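Local structure of glycine oxidase (7CYX) at residues A[319-322]-A[323-326]. The protein is an FAD-dependent oxidase that probably converts glycine, with oxygen and water, to glyoxylate, hydrogen peroxide and ammonium, a step linked to thiamine diphosphate biosynthesis. Residues are numbered along the deposited sequence; the frame is centred on the assembly and turned at random.
Sequences GEHE and EIKG
The imidazole of His321 takes the CG1-CD1 branch of Ile324 over one face and the backbone amide of Glu323 at its edge; the ring of Phe219 also meets it, planes at about 45°. On the Ile324 face, Ile324 CG1 makes a CH-pi contact 3.9 Å from the His321 ring centroid, displaced toward the rim, and Ile324 CD1 lies 3.7 Å from His321 NE2. At the edge, Glu323 N donates to His321 ND1 over 3.2 Å; the bond is nearly straight (163°) and lies almost in the ring plane, so ND1 serves as an acceptor here. His321 CG is anti to its backbone N (chi1 -163°), which sets the ring beside the carbonyl carbon and brings ND1 to that amide. The far nitrogen, NE2, is hydrogen-bonded to Tyr218 O, so both ring nitrogens are gripped and the ring's rotation is fixed. Bracketing the turn, extended Glu320 meets Lys325, whose chain bends at chi2 and chi4: Lys325 NZ forms a 3.2 Å salt bridge to Glu320 OE2, on the syn side, 22° out of the carboxylate plane. This is a surface beta-hairpin connection, joining the outermost strand 317-318 to antiparallel 327-331 at the edge of the Rossmann-type FAD-binding domain's sheet.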
ATOM      1  N   GLY A 319      24.527   7.365 -18.803  1.00 48.50           N
ATOM      2  CA  GLY A 319      25.200   7.178 -20.076  1.00 49.82           C
ATOM      3  C   GLY A 319      26.003   5.902 -20.214  1.00 50.59           C
ATOM      4  O   GLY A 319      26.115   5.090 -19.299  1.00 56.35           O
ATOM      5  N   GLU A 320      26.537   5.745 -21.434  1.00 55.77           N
ATOM      6  CA  GLU A 320      27.344   4.623 -21.890  1.00 55.35           C
ATOM      7  C   GLU A 320      28.822   5.043 -21.875  1.00 59.98           C
ATOM      8  O   GLU A 320      29.148   6.181 -22.209  1.00 61.33           O
ATOM      9  CB  GLU A 320      26.873   4.222 -23.289  1.00 57.23           C
ATOM     10  CG  GLU A 320      27.666   3.098 -23.925  1.00 60.82           C
ATOM     11  CD  GLU A 320      26.990   2.400 -25.098  1.00 66.71           C
ATOM     12  OE1 GLU A 320      25.950   2.913 -25.601  1.00 65.25           O
ATOM     13  OE2 GLU A 320      27.486   1.317 -25.480  1.00 65.94           O
ATOM     14  N   HIS A 321      29.693   4.120 -21.452  1.00 66.53           N
ATOM     15  CA  HIS A 321      31.150   4.285 -21.496  1.00 68.26           C
ATOM     16  C   HIS A 321      31.575   4.341 -22.964  1.00 71.97           C
ATOM     17  O   HIS A 321      31.104   3.535 -23.783  1.00 63.33           O
ATOM     18  CB  HIS A 321      31.827   3.126 -20.749  1.00 69.33           C
ATOM     19  CG  HIS A 321      33.254   3.342 -20.371  1.00 69.85           C
ATOM     20  ND1 HIS A 321      34.260   3.444 -21.305  1.00 75.71           N
ATOM     21  CD2 HIS A 321      33.857   3.407 -19.165  1.00 68.27           C
ATOM     22  CE1 HIS A 321      35.417   3.599 -20.693  1.00 73.12           C
ATOM     23  NE2 HIS A 321      35.197   3.577 -19.381  1.00 71.01           N
ATOM     24  N   GLU A 322      32.475   5.274 -23.284  1.00 79.49           N
ATOM     25  CA  GLU A 322      32.807   5.593 -24.679  1.00 83.59           C
ATOM     26  C   GLU A 322      33.617   4.451 -25.321  1.00 71.66           C
ATOM     27  O   GLU A 322      33.580   4.268 -26.526  1.00 67.77           O
ATOM     28  CB  GLU A 322      33.540   6.939 -24.748  1.00 88.42           C
ATOM     29  CG  GLU A 322      33.210   7.735 -26.002  1.00101.22           C
ATOM     30  CD  GLU A 322      31.775   8.239 -26.098  1.00105.31           C
ATOM     31  OE1 GLU A 322      31.491   9.318 -25.538  1.00114.05           O
ATOM     32  OE2 GLU A 322      30.935   7.549 -26.721  1.00104.81           O
ATOM     33  N   GLU A 323      34.340   3.677 -24.506  1.00 70.61           N
ATOM     34  CA  GLU A 323      35.268   2.663 -24.998  1.00 77.20           C
ATOM     35  C   GLU A 323      34.715   1.272 -24.671  1.00 82.56           C
ATOM     36  O   GLU A 323      34.442   0.500 -25.581  1.00 93.11           O
ATOM     37  CB  GLU A 323      36.655   2.910 -24.397  1.00 85.94           C
ATOM     38  CG  GLU A 323      37.779   2.096 -25.023  1.00 92.38           C
ATOM     39  CD  GLU A 323      39.156   2.363 -24.427  1.00 94.75           C
ATOM     40  OE1 GLU A 323      40.152   1.834 -24.975  1.00 83.16           O
ATOM     41  OE2 GLU A 323      39.232   3.096 -23.407  1.00 93.35           O
ATOM     42  N   ILE A 324      34.529   0.987 -23.373  1.00 87.02           N
ATOM     43  CA  ILE A 324      34.080  -0.323 -22.883  1.00 77.54           C
ATOM     44  C   ILE A 324      32.604  -0.494 -23.245  1.00 78.62           C
ATOM     45  O   ILE A 324      31.753   0.246 -22.755  1.00 86.86           O
ATOM     46  CB  ILE A 324      34.297  -0.467 -21.367  1.00 74.74           C
ATOM     47  CG1 ILE A 324      35.719  -0.067 -20.959  1.00 75.29           C
ATOM     48  CG2 ILE A 324      33.937  -1.883 -20.930  1.00 68.52           C
ATOM     49  CD1 ILE A 324      35.972  -0.035 -19.469  1.00 73.58           C
ATOM     50  N   LYS A 325      32.321  -1.464 -24.119  1.00 80.21           N
ATOM     51  CA  LYS A 325      30.999  -1.591 -24.711  1.00 76.48           C
ATOM     52  C   LYS A 325      30.103  -2.353 -23.731  1.00 62.98           C
ATOM     53  O   LYS A 325      30.517  -3.359 -23.143  1.00 54.81           O
ATOM     54  CB  LYS A 325      31.066  -2.277 -26.080  1.00 81.09           C
ATOM     55  CG  LYS A 325      29.724  -2.431 -26.791  1.00 92.71           C
ATOM     56  CD  LYS A 325      29.055  -1.117 -27.182  1.00 95.62           C
ATOM     57  CE  LYS A 325      27.614  -1.288 -27.620  1.00 91.06           C
ATOM     58  NZ  LYS A 325      26.721  -1.578 -26.472  1.00 81.76           N
ATOM     59  N   GLY A 326      28.896  -1.817 -23.546  1.00 56.70           N
ATOM     60  CA  GLY A 326      27.870  -2.407 -22.707  1.00 63.10           C
ATOM     61  C   GLY A 326      27.941  -1.948 -21.258  1.00 61.84           C
ATOM     62  O   GLY A 326      27.207  -2.486 -20.420  1.00 60.54           O
TER